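Local coordinates for protein leucine aminopeptidase 1 (Caenorhabditis elegans, PDB 2HC9) that releases N-terminal amino acids, preferably leucine, from peptides as a two-zinc aminopeptidase of the M17 family, and probably serves in digestion, at residues K273-G278 against D334-L339; V255-T258 against I263-K266; D187-E192 against L302-N307; G218-V223 against L341-F346; A377-D382 against P433-G438. The protein carries 1 engineered substitution. All coordinates share one frame; numbering follows the deposited sequence.

Contact 1 (K273-G278 against D334-L339); sequences KRDMGG and DAEGRL. With ZN (zinc ion), chain B; ZN (zinc ion), chain C; BCT (bicarbonate ion), chain D.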
# COMPACT_ATOMS: atom_id res chain seq x y z
N LYS A 273 15.20 -7.42 -17.84
CA LYS A 273 16.03 -7.93 -18.95
C LYS A 273 16.00 -9.47 -19.04
O LYS A 273 16.31 -10.04 -20.08
CB LYS A 273 17.49 -7.47 -18.79
CG LYS A 273 18.26 -8.30 -17.73
CD LYS A 273 19.62 -7.67 -17.38
CE LYS A 273 20.20 -8.35 -16.12
NZ LYS A 273 21.67 -8.01 -15.93
N ARG A 274 15.65 -10.14 -17.93
CA ARG A 274 15.75 -11.60 -17.88
C ARG A 274 14.50 -12.27 -18.43
O ARG A 274 14.42 -13.50 -18.45
CB ARG A 274 16.05 -12.09 -16.45
CG ARG A 274 17.36 -11.50 -15.86
CD ARG A 274 17.69 -12.17 -14.49
NE ARG A 274 18.68 -11.34 -13.79
CZ ARG A 274 18.61 -10.92 -12.54
NH1 ARG A 274 17.61 -11.28 -11.73
NH2 ARG A 274 19.60 -10.16 -12.08
N ASP A 275 13.53 -11.47 -18.90
CA ASP A 275 12.26 -12.00 -19.36
C ASP A 275 12.32 -12.71 -20.74
O ASP A 275 11.29 -13.11 -21.30
CB ASP A 275 11.22 -10.88 -19.38
CG ASP A 275 9.80 -11.38 -19.16
OD1 ASP A 275 9.58 -12.42 -18.49
OD2 ASP A 275 8.90 -10.69 -19.64
N MET A 276 13.53 -12.83 -21.29
CA MET A 276 13.79 -13.60 -22.52
C MET A 276 14.52 -14.91 -22.22
O MET A 276 15.03 -15.59 -23.14
CB MET A 276 14.60 -12.75 -23.54
CG MET A 276 15.74 -11.86 -22.95
SD MET A 276 16.92 -12.72 -21.90
CE MET A 276 17.72 -13.71 -23.20
N GLY A 277 14.58 -15.30 -20.94
CA GLY A 277 15.31 -16.53 -20.55
C GLY A 277 14.79 -17.82 -21.22
O GLY A 277 15.56 -18.75 -21.52
N GLY A 278 13.48 -17.87 -21.48
CA GLY A 278 12.90 -19.00 -22.21
C GLY A 278 13.44 -19.13 -23.63
O GLY A 278 13.80 -20.22 -24.08
N ASP A 334 0.82 -6.84 -18.78
CA ASP A 334 2.02 -7.52 -18.23
C ASP A 334 1.88 -9.06 -18.34
O ASP A 334 2.82 -9.81 -18.02
CB ASP A 334 2.18 -7.11 -16.76
CG ASP A 334 3.58 -7.37 -16.20
OD1 ASP A 334 4.50 -7.82 -16.93
OD2 ASP A 334 3.75 -7.12 -15.01
N ALA A 335 0.72 -9.53 -18.78
CA ALA A 335 0.54 -10.96 -19.06
C ALA A 335 0.79 -11.14 -20.58
O ALA A 335 -0.07 -11.68 -21.34
CB ALA A 335 -0.89 -11.40 -18.65
N GLU A 336 1.97 -10.68 -21.01
CA GLU A 336 2.27 -10.55 -22.45
C GLU A 336 2.96 -11.79 -23.02
O GLU A 336 2.82 -12.11 -24.23
CB GLU A 336 3.09 -9.27 -22.72
CG GLU A 336 4.64 -9.45 -22.62
CD GLU A 336 5.09 -9.71 -21.21
OE1 GLU A 336 6.12 -10.41 -21.01
OE2 GLU A 336 4.43 -9.24 -20.26
N GLY A 337 3.72 -12.50 -22.19
CA GLY A 337 4.40 -13.72 -22.64
C GLY A 337 3.42 -14.76 -23.18
O GLY A 337 3.67 -15.38 -24.21
N ARG A 338 2.29 -14.91 -22.51
CA ARG A 338 1.33 -15.92 -22.92
C ARG A 338 0.68 -15.57 -24.27
O ARG A 338 0.34 -16.47 -25.05
CB ARG A 338 0.29 -16.15 -21.82
CG ARG A 338 -0.62 -14.91 -21.55
CD ARG A 338 -1.38 -15.07 -20.20
NE ARG A 338 -0.47 -14.82 -19.07
CZ ARG A 338 -0.88 -14.76 -17.81
NH1 ARG A 338 -2.18 -14.90 -17.52
NH2 ARG A 338 0.00 -14.53 -16.84
N LEU A 339 0.54 -14.27 -24.56
CA LEU A 339 -0.00 -13.81 -25.86
C LEU A 339 0.98 -14.20 -26.97
O LEU A 339 0.59 -14.77 -27.99
CB LEU A 339 -0.18 -12.28 -25.87
CG LEU A 339 -1.28 -11.75 -24.90
CD1 LEU A 339 -1.29 -10.22 -24.91
CD2 LEU A 339 -2.66 -12.30 -25.29
ZN ZN B . 4.91 -9.22 -18.28
ZN ZN C . 7.01 -11.16 -19.32
C BCT D . 3.01 -13.62 -18.99
O1 BCT D . 4.01 -13.03 -19.40
O2 BCT D . 2.89 -13.96 -17.79
O3 BCT D . 2.03 -13.85 -19.82
O HOH W 1 5.55 -11.09 -17.84
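D275 and E336 meet through a metal: D275 OD2 and E336 OE1 bind the zinc of chain C at 2.0 and 2.1 Å. This is the two-zinc centre of the M17 aminopeptidases. The carboxylates reach the ion from opposite directions, their planes 67° apart, and the shared cation probably offsets the repulsion between the two acidic oxygens. E336 is a bridge. With CG between its backbone N and carbonyl carbon (chi1 89°) and the chain bent at chi2, its OE2 reaches the zinc of chain B at 2.0 Å. D334 holds that second ion by two atoms, OD1 and the backbone O. One water binds both metals; K252 and D257 supply the remaining protein ligands. Behind this shell, T362 hydrogen-bonds D275 OD1 and so helps fix the rotation of the carboxylate. The water also donates to O1 of a bicarbonate, probably from the crystallisation liquor, which G337 and R338 hold by their backbone N-H groups. A335 CB lies over the centre of one face of the R338 guanidinium. R338, a predicted active-site residue, completes the grip: R338 NE donates to bicarbonate O3 at 2.8 Å, and R338 NH2 meets bicarbonate O2 in the guanidinium plane at 3.1 Å, nearly straight at 171°.

Contact 2 (V255-T258 against I263-K266); sequences VYDT and IKTK. With ZN (zinc ion), chain B; ZN (zinc ion), chain C.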
# COMPACT_ATOMS: atom_id res chain seq x y z
N VAL A 255 12.64 -9.28 -24.48
CA VAL A 255 13.98 -8.76 -24.19
C VAL A 255 13.96 -7.78 -23.02
O VAL A 255 14.94 -7.65 -22.30
CB VAL A 255 14.66 -8.13 -25.43
CG1 VAL A 255 14.83 -9.19 -26.53
CG2 VAL A 255 13.89 -6.93 -25.96
N TYR A 256 12.84 -7.09 -22.84
CA TYR A 256 12.60 -6.35 -21.60
C TYR A 256 11.13 -6.25 -21.38
O TYR A 256 10.38 -6.01 -22.33
CB TYR A 256 13.17 -4.92 -21.69
CG TYR A 256 13.31 -4.32 -20.33
CD1 TYR A 256 14.44 -4.57 -19.55
CD2 TYR A 256 12.28 -3.55 -19.78
CE1 TYR A 256 14.57 -4.03 -18.26
CE2 TYR A 256 12.39 -2.99 -18.52
CZ TYR A 256 13.52 -3.24 -17.77
OH TYR A 256 13.58 -2.68 -16.54
N ASP A 257 10.72 -6.39 -20.13
CA ASP A 257 9.30 -6.26 -19.78
C ASP A 257 9.12 -5.10 -18.78
O ASP A 257 9.38 -5.25 -17.59
CB ASP A 257 8.84 -7.58 -19.16
CG ASP A 257 7.33 -7.68 -19.05
OD1 ASP A 257 6.62 -6.75 -19.51
OD2 ASP A 257 6.89 -8.72 -18.50
N THR A 258 8.65 -3.95 -19.27
CA THR A 258 8.25 -2.86 -18.36
C THR A 258 6.89 -3.14 -17.71
O THR A 258 6.48 -2.41 -16.80
CB THR A 258 8.07 -1.53 -19.11
OG1 THR A 258 6.97 -1.66 -20.01
CG2 THR A 258 9.35 -1.12 -19.89
N ILE A 263 1.94 -0.83 -15.79
CA ILE A 263 3.39 -0.82 -15.61
C ILE A 263 3.82 -1.51 -14.33
O ILE A 263 3.12 -1.45 -13.31
CB ILE A 263 3.87 0.66 -15.63
CG1 ILE A 263 5.37 0.78 -15.91
CG2 ILE A 263 3.43 1.43 -14.37
CD1 ILE A 263 5.76 2.25 -16.34
N LYS A 264 4.99 -2.16 -14.36
CA LYS A 264 5.59 -2.73 -13.17
C LYS A 264 5.99 -1.64 -12.17
O LYS A 264 6.11 -0.46 -12.53
CB LYS A 264 6.79 -3.59 -13.55
CG LYS A 264 6.35 -4.83 -14.36
CD LYS A 264 7.60 -5.69 -14.67
CE LYS A 264 7.22 -6.94 -15.48
NZ LYS A 264 6.46 -7.94 -14.60
N THR A 265 6.16 -2.05 -10.93
CA THR A 265 6.47 -1.11 -9.85
C THR A 265 7.95 -0.76 -9.89
O THR A 265 8.76 -1.37 -10.62
CB THR A 265 6.16 -1.69 -8.46
OG1 THR A 265 6.99 -2.83 -8.22
CG2 THR A 265 4.70 -2.08 -8.32
N LYS A 266 8.31 0.21 -9.05
CA LYS A 266 9.72 0.64 -8.92
C LYS A 266 10.63 -0.53 -8.56
O LYS A 266 11.75 -0.64 -9.08
CB LYS A 266 9.83 1.71 -7.84
CG LYS A 266 11.27 2.23 -7.67
CD LYS A 266 11.27 3.53 -6.88
CE LYS A 266 12.23 4.55 -7.48
NZ LYS A 266 12.43 5.74 -6.57
ZN ZN B . 4.91 -9.22 -18.28
ZN ZN C . 7.01 -11.16 -19.32
O HOH W 1 5.55 -11.09 -17.84
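I263 lays its CG1 against the backbone O of T258, 3.5 Å away, where the chain doubles back after the short strand 256-257. L261 of a neighbouring subunit packs on both residues. K264 follows, and its backbone N closes the loop with a hydrogen bond to T258 O, 2.9 Å long and almost linear at 176°. The lysine side chain then runs back along 255-258: CB and CG lie beside that same T258 oxygen, CD comes 3.4 Å from D257 O, and CE sits 3.5 Å from D257 OD2. Extended through chi3, the chain bends at chi4 (-72°), which carries NZ over toward the two-zinc site of the aminopeptidase. D257 crosses it at about a right angle, its OD2 shared between the metals, 2.0 Å from the zinc of chain B and 2.6 Å from that of chain C. G259 N and N307 ND2 hydrogen-bond D257 OD1, which holds the carboxylate in its rotation. K264 NZ stays 4.0 Å from D257 OD2 and takes D334 as its salt-bridge partner instead. The lysine thus brings an amino group to the rim of the metal centre without joining the coordination, consistent with its predicted place in the active site.

Contact 3 (D187-E192 against L302-N307); sequences DALVDE and LCIVEN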
# COMPACT_ATOMS: atom_id res chain seq x y z
N ASP A 187 16.27 -6.69 -31.98
CA ASP A 187 17.18 -6.84 -33.14
C ASP A 187 18.41 -7.68 -32.79
O ASP A 187 18.84 -8.56 -33.56
CB ASP A 187 17.66 -5.46 -33.60
CG ASP A 187 16.56 -4.65 -34.31
OD1 ASP A 187 15.50 -5.21 -34.65
OD2 ASP A 187 16.77 -3.44 -34.54
N ALA A 188 19.01 -7.39 -31.64
CA ALA A 188 20.22 -8.10 -31.23
C ALA A 188 19.91 -9.57 -30.95
O ALA A 188 20.70 -10.45 -31.29
CB ALA A 188 20.83 -7.46 -30.02
N LEU A 189 18.77 -9.85 -30.32
CA LEU A 189 18.40 -11.26 -30.07
C LEU A 189 18.04 -12.02 -31.37
O LEU A 189 18.40 -13.20 -31.52
CB LEU A 189 17.29 -11.38 -29.00
CG LEU A 189 16.88 -12.82 -28.60
CD1 LEU A 189 18.12 -13.66 -28.16
CD2 LEU A 189 15.82 -12.81 -27.47
N VAL A 190 17.37 -11.36 -32.31
CA VAL A 190 17.20 -11.95 -33.65
C VAL A 190 18.59 -12.30 -34.22
O VAL A 190 18.81 -13.44 -34.70
CB VAL A 190 16.46 -10.99 -34.62
CG1 VAL A 190 16.54 -11.50 -36.09
CG2 VAL A 190 14.98 -10.83 -34.20
N ASP A 191 19.54 -11.38 -34.14
CA ASP A 191 20.89 -11.64 -34.69
C ASP A 191 21.58 -12.83 -34.02
O ASP A 191 22.20 -13.65 -34.70
CB ASP A 191 21.77 -10.38 -34.59
CG ASP A 191 21.34 -9.29 -35.55
OD1 ASP A 191 20.54 -9.57 -36.46
OD2 ASP A 191 21.77 -8.15 -35.37
N GLU A 192 21.45 -12.92 -32.70
CA GLU A 192 21.96 -14.06 -31.94
C GLU A 192 21.35 -15.38 -32.40
O GLU A 192 22.05 -16.37 -32.54
CB GLU A 192 21.77 -13.86 -30.42
CG GLU A 192 22.57 -12.66 -29.84
CD GLU A 192 23.98 -13.00 -29.38
OE1 GLU A 192 24.44 -14.13 -29.61
OE2 GLU A 192 24.64 -12.11 -28.78
N LEU A 302 11.20 -18.68 -31.77
CA LEU A 302 11.51 -17.65 -30.78
C LEU A 302 10.61 -16.46 -30.97
O LEU A 302 10.58 -15.87 -32.04
CB LEU A 302 12.98 -17.23 -30.86
CG LEU A 302 13.96 -18.42 -30.79
CD1 LEU A 302 15.38 -17.87 -30.83
CD2 LEU A 302 13.77 -19.35 -29.58
N CYS A 303 9.86 -16.10 -29.92
CA CYS A 303 8.94 -14.97 -30.01
C CYS A 303 9.63 -13.80 -29.33
O CYS A 303 9.78 -13.82 -28.10
CB CYS A 303 7.62 -15.34 -29.29
SG CYS A 303 6.89 -16.89 -29.92
N ILE A 304 10.06 -12.81 -30.11
CA ILE A 304 11.06 -11.83 -29.63
C ILE A 304 10.43 -10.42 -29.68
O ILE A 304 10.14 -9.90 -30.75
CB ILE A 304 12.33 -11.84 -30.47
CG1 ILE A 304 13.03 -13.22 -30.36
CG2 ILE A 304 13.32 -10.75 -29.99
CD1 ILE A 304 14.15 -13.43 -31.42
N VAL A 305 10.16 -9.86 -28.50
CA VAL A 305 9.45 -8.56 -28.41
C VAL A 305 10.03 -7.75 -27.26
O VAL A 305 10.66 -8.31 -26.36
CB VAL A 305 7.94 -8.74 -28.11
CG1 VAL A 305 7.23 -9.52 -29.23
CG2 VAL A 305 7.73 -9.39 -26.72
N GLU A 306 9.84 -6.43 -27.29
CA GLU A 306 10.02 -5.65 -26.08
C GLU A 306 8.68 -5.06 -25.68
O GLU A 306 7.98 -4.50 -26.53
CB GLU A 306 11.09 -4.56 -26.27
CG GLU A 306 11.27 -3.71 -24.97
CD GLU A 306 12.51 -2.81 -24.95
OE1 GLU A 306 13.52 -3.18 -25.59
OE2 GLU A 306 12.46 -1.75 -24.29
N ASN A 307 8.31 -5.20 -24.40
CA ASN A 307 7.00 -4.76 -23.89
C ASN A 307 7.19 -3.41 -23.19
O ASN A 307 7.69 -3.34 -22.06
CB ASN A 307 6.45 -5.83 -22.92
CG ASN A 307 4.96 -5.64 -22.61
OD1 ASN A 307 4.22 -5.11 -23.44
ND2 ASN A 307 4.53 -6.05 -21.42
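I304 points from strand 297-307 into helix 186-199 and meets L189 and V190. Starting at CB, the side chain forks. Its CG2 branch lies against L189, 4.1 Å from both CB and CD2 of that leucine. The other branch leaves with CG1 anti to the carbonyl carbon (chi1 -63°), and I304 CG1 passes L189 CD2 at 4.0 Å. Chi2 is extended, which sends CD1 on toward the helix backbone. There I304 CD1 finds three neighbours: L189 CG at 4.0 Å, V190 CG2 at 3.9 Å and, at the same distance, the backbone N of V190. The methyl therefore fills the spot between two successive helix residues, while the leucine and the isoleucine cross obliquely, so that CB, CG and CD2 of L189 each have a part of I304 beside them. Of the V190 side chain, CG2 does the touching, and the valine also rests on A232 and V234 of the neighbouring strand 232-238. An alanine here is likely to leave a gap between helix and strand, with L189 CD2 and V190 CG2 robbed of their common partner. The contact is apolar and buried, with no hydrogen bond across it. V255 also touches both I304 and L189. On the reverse face of the strand, C303 and V305 pack against I220 of helix 218-224. A central mixed sheet with helices laid on both faces is the layered alpha-beta-alpha build of the zinc exopeptidase catalytic domain.

Contact 4 (G218-V223 against L341-F346); sequences GGIYHV and LADGVF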
# COMPACT_ATOMS: atom_id res chain seq x y z
N GLY A 218 -1.04 -11.63 -34.25
CA GLY A 218 -1.55 -10.51 -33.46
C GLY A 218 -0.92 -10.45 -32.07
O GLY A 218 -0.67 -9.36 -31.55
N GLY A 219 -0.66 -11.62 -31.46
CA GLY A 219 -0.04 -11.65 -30.15
C GLY A 219 1.36 -11.06 -30.19
O GLY A 219 1.67 -10.15 -29.42
N ILE A 220 2.20 -11.59 -31.08
CA ILE A 220 3.60 -11.14 -31.14
C ILE A 220 3.65 -9.66 -31.54
O ILE A 220 4.36 -8.87 -30.92
CB ILE A 220 4.42 -11.98 -32.13
CG1 ILE A 220 4.25 -13.47 -31.77
CG2 ILE A 220 5.91 -11.57 -32.08
CD1 ILE A 220 5.23 -14.42 -32.55
N TYR A 221 2.87 -9.28 -32.56
CA TYR A 221 2.90 -7.91 -33.05
C TYR A 221 2.39 -6.92 -32.01
O TYR A 221 3.05 -5.90 -31.74
CB TYR A 221 2.06 -7.75 -34.33
CG TYR A 221 2.09 -6.32 -34.82
CD1 TYR A 221 1.05 -5.42 -34.52
CD2 TYR A 221 3.17 -5.84 -35.56
CE1 TYR A 221 1.07 -4.10 -34.98
CE2 TYR A 221 3.21 -4.53 -36.02
CZ TYR A 221 2.15 -3.66 -35.72
OH TYR A 221 2.19 -2.35 -36.16
N HIS A 222 1.20 -7.17 -31.47
CA HIS A 222 0.61 -6.16 -30.60
C HIS A 222 1.36 -5.98 -29.28
O HIS A 222 1.48 -4.87 -28.78
CB HIS A 222 -0.91 -6.35 -30.46
CG HIS A 222 -1.64 -6.06 -31.75
ND1 HIS A 222 -1.73 -4.79 -32.28
CD2 HIS A 222 -2.24 -6.89 -32.64
CE1 HIS A 222 -2.39 -4.84 -33.43
NE2 HIS A 222 -2.70 -6.11 -33.68
N VAL A 223 1.92 -7.07 -28.76
CA VAL A 223 2.78 -6.94 -27.58
C VAL A 223 4.01 -6.08 -27.87
O VAL A 223 4.36 -5.19 -27.07
CB VAL A 223 3.19 -8.34 -27.02
CG1 VAL A 223 4.31 -8.23 -25.99
CG2 VAL A 223 1.95 -9.04 -26.39
N LEU A 341 3.38 -16.42 -26.96
CA LEU A 341 3.51 -17.86 -27.05
C LEU A 341 2.28 -18.52 -27.66
O LEU A 341 2.43 -19.54 -28.29
CB LEU A 341 3.81 -18.49 -25.68
CG LEU A 341 5.19 -18.14 -25.08
CD1 LEU A 341 5.18 -18.45 -23.59
CD2 LEU A 341 6.34 -18.90 -25.79
N ALA A 342 1.09 -17.95 -27.46
CA ALA A 342 -0.11 -18.48 -28.13
C ALA A 342 0.09 -18.50 -29.66
O ALA A 342 -0.30 -19.45 -30.36
CB ALA A 342 -1.36 -17.60 -27.77
N ASP A 343 0.72 -17.44 -30.19
CA ASP A 343 1.02 -17.44 -31.63
C ASP A 343 2.12 -18.46 -31.98
O ASP A 343 2.03 -19.15 -33.00
CB ASP A 343 1.49 -16.05 -32.06
CG ASP A 343 0.35 -15.04 -32.16
OD1 ASP A 343 -0.85 -15.41 -32.00
OD2 ASP A 343 0.68 -13.85 -32.40
N GLY A 344 3.16 -18.54 -31.15
CA GLY A 344 4.30 -19.44 -31.46
C GLY A 344 3.87 -20.90 -31.47
O GLY A 344 4.27 -21.67 -32.36
N VAL A 345 3.03 -21.27 -30.51
CA VAL A 345 2.57 -22.65 -30.41
C VAL A 345 1.57 -22.99 -31.54
O VAL A 345 1.60 -24.07 -32.13
CB VAL A 345 2.01 -22.89 -28.98
CG1 VAL A 345 1.25 -24.15 -28.91
CG2 VAL A 345 3.14 -22.93 -27.94
N PHE A 346 0.69 -22.04 -31.86
CA PHE A 346 -0.19 -22.24 -33.01
C PHE A 346 0.59 -22.40 -34.32
O PHE A 346 0.33 -23.30 -35.13
CB PHE A 346 -1.21 -21.11 -33.15
CG PHE A 346 -2.21 -21.36 -34.24
CD1 PHE A 346 -3.30 -22.20 -34.01
CD2 PHE A 346 -2.03 -20.79 -35.51
CE1 PHE A 346 -4.24 -22.44 -35.05
CE2 PHE A 346 -2.93 -21.05 -36.55
CZ PHE A 346 -4.05 -21.87 -36.31
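D343 aims its carboxylate from helix 341-346 straight at the first turn of helix 218-223, where a single oxygen, OD2, gathers the backbone N-H groups. I220 N donates to D343 OD2 at 3.0 Å and 157°, arriving 37° above the carboxylate plane. The bond from G219 N to the same D343 OD2 is short, 2.8 Å, but weak, because it is strongly bent. D343 CG lies anti to the carbonyl carbon, which turns the acid across to the N-terminal turn of 218-223, an arrangement the helix dipole would probably favour. The segments run roughly antiparallel, at 148° between their directions, with axes 8.1 Å apart. The close approach probably depends on G219, where a CB would clash with D343 OD2. Both helices lie on one face of the catalytic domain's central sheet, I220 resting on C303 and V305 of strand 297-307, and L341 on strand 356-361. Beside the polar bonds, the I220 side chain slants over the aspartate, its CG1 3.6 Å from D343 OD2 and 3.8 Å from D343 CB, while I220 CD1 reaches along the same methylene. The second carboxylate oxygen, D343 OD1, accepts a hydrogen bond from L323 N.

Contact 5 (A377-D382 against P433-G438); sequences AAMTND and PSAVAG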
# COMPACT_ATOMS: atom_id res chain seq x y z
N ALA A 377 8.01 -25.26 -13.63
CA ALA A 377 6.67 -25.81 -13.43
C ALA A 377 6.12 -26.23 -14.77
O ALA A 377 5.96 -25.41 -15.66
CB ALA A 377 5.76 -24.72 -12.75
N ALA A 378 5.88 -27.54 -14.93
CA ALA A 378 5.45 -28.11 -16.20
C ALA A 378 3.96 -28.45 -16.22
O ALA A 378 3.46 -29.16 -15.31
CB ALA A 378 6.24 -29.39 -16.50
N MET A 379 3.27 -27.98 -17.24
CA MET A 379 1.87 -28.31 -17.45
C MET A 379 1.71 -28.93 -18.83
O MET A 379 2.06 -28.32 -19.85
CB MET A 379 1.02 -27.05 -17.32
CG MET A 379 -0.49 -27.35 -17.27
SD MET A 379 -1.46 -25.82 -17.32
CE MET A 379 -1.36 -25.41 -19.05
N THR A 380 1.18 -30.16 -18.86
CA THR A 380 1.08 -30.91 -20.11
C THR A 380 -0.22 -31.73 -20.19
O THR A 380 -0.72 -32.22 -19.17
CB THR A 380 2.32 -31.83 -20.33
OG1 THR A 380 2.17 -32.57 -21.55
CG2 THR A 380 2.52 -32.81 -19.15
N ASN A 381 -0.73 -31.88 -21.40
CA ASN A 381 -1.87 -32.77 -21.68
C ASN A 381 -1.48 -34.25 -21.67
O ASN A 381 -2.35 -35.12 -21.73
CB ASN A 381 -2.57 -32.42 -23.00
CG ASN A 381 -1.72 -32.73 -24.23
OD1 ASN A 381 -0.50 -32.59 -24.20
ND2 ASN A 381 -2.37 -33.16 -25.31
N ASP A 382 -0.18 -34.53 -21.58
CA ASP A 382 0.31 -35.91 -21.70
C ASP A 382 1.00 -36.39 -20.43
O ASP A 382 2.11 -35.97 -20.10
CB ASP A 382 1.23 -36.05 -22.93
CG ASP A 382 1.51 -37.51 -23.28
OD1 ASP A 382 0.77 -38.08 -24.11
OD2 ASP A 382 2.47 -38.07 -22.72
N PRO A 433 -2.58 -19.59 -10.51
CA PRO A 433 -2.34 -18.58 -11.56
C PRO A 433 -1.35 -18.98 -12.65
O PRO A 433 -1.57 -18.64 -13.84
CB PRO A 433 -1.85 -17.35 -10.77
CG PRO A 433 -2.58 -17.50 -9.44
CD PRO A 433 -2.54 -18.99 -9.16
N SER A 434 -0.29 -19.73 -12.28
CA SER A 434 0.68 -20.21 -13.28
C SER A 434 0.08 -21.20 -14.28
O SER A 434 0.48 -21.24 -15.45
CB SER A 434 1.91 -20.83 -12.62
OG SER A 434 2.49 -19.87 -11.74
N ALA A 435 -0.91 -21.97 -13.82
CA ALA A 435 -1.59 -22.93 -14.68
C ALA A 435 -2.52 -22.19 -15.63
O ALA A 435 -2.58 -22.48 -16.83
CB ALA A 435 -2.40 -23.92 -13.81
N VAL A 436 -3.24 -21.20 -15.08
CA VAL A 436 -4.16 -20.40 -15.89
C VAL A 436 -3.39 -19.67 -17.00
O VAL A 436 -3.83 -19.62 -18.15
CB VAL A 436 -4.97 -19.42 -14.98
CG1 VAL A 436 -5.79 -18.44 -15.83
CG2 VAL A 436 -5.90 -20.23 -14.08
N ALA A 437 -2.21 -19.15 -16.64
CA ALA A 437 -1.34 -18.50 -17.62
C ALA A 437 -0.99 -19.48 -18.75
O ALA A 437 -1.03 -19.12 -19.92
CB ALA A 437 -0.03 -18.01 -16.91
N GLY A 438 -0.65 -20.71 -18.41
CA GLY A 438 -0.37 -21.71 -19.45
C GLY A 438 -1.58 -22.06 -20.29
O GLY A 438 -1.47 -22.30 -21.49
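M379 carries the contact with the end of its side chain, and the first kind of interaction is apolar. From strand 377-380 its chain runs extended, CG anti to the backbone N (chi1 -169°), which delivers SD to the flank of helix 433-438, 4.1 Å from A435 CB. At chi3 (77°) the chain bends, and M379 CE turns along the helix to lie 3.6 Å from G438 C and 3.9 Å from G438 CA. That fit probably relies on the glycine, since a CB at G438 would run into the methyl. An alanine in place of the methionine would probably open a gap between strand and helix, with A435 CB and the bare backbone of G438 losing their packing partner. A second kind of approach brings sulfur to backbone: M379 SD lies 3.6 Å from A435 O. In the fold, this places helix 433-442 on the face of the catalytic domain's mixed sheet, where strand 376-380 runs between 400-402, parallel, and 452-457, antiparallel. Between A435 and G438, A437 of the same helix packs on R338. Hydrogen bonds within and around the segments form the third group. T380 OG1 accepts from D382 N at 3.1 Å and 163°, an ST turn that ends the strand, and D382 then N-caps helix 383-396 with OD2 on L385 N. Beyond the subunit, T380 O accepts from R83 of a neighbouring subunit. S434 OG pairs with T364 OG1, and T364 belongs to the bicarbonate pocket.

From the N terminus, helix segment 187-192 opens contact 3 and helix segment 218-223 opens contact 4. Contact 2 opens and closes next, with four residues between its segments, inside the spans of both. Contact 1 starts at 273-278, before strand segment 302-307 completes contact 3, so contacts 1 and 3 cross, as do 3 and 4. Contact 1 closes at 334-339 and contact 4 just after it on the same helix, 337-350, which puts contact 1 within contact 4. Contact 5 follows separately. Contacts 1 and 2 share both zincs and join through D334 and K264; contacts 3 and 4 meet across strand 297-307; R338 and A437 link contact 1 to contact 5.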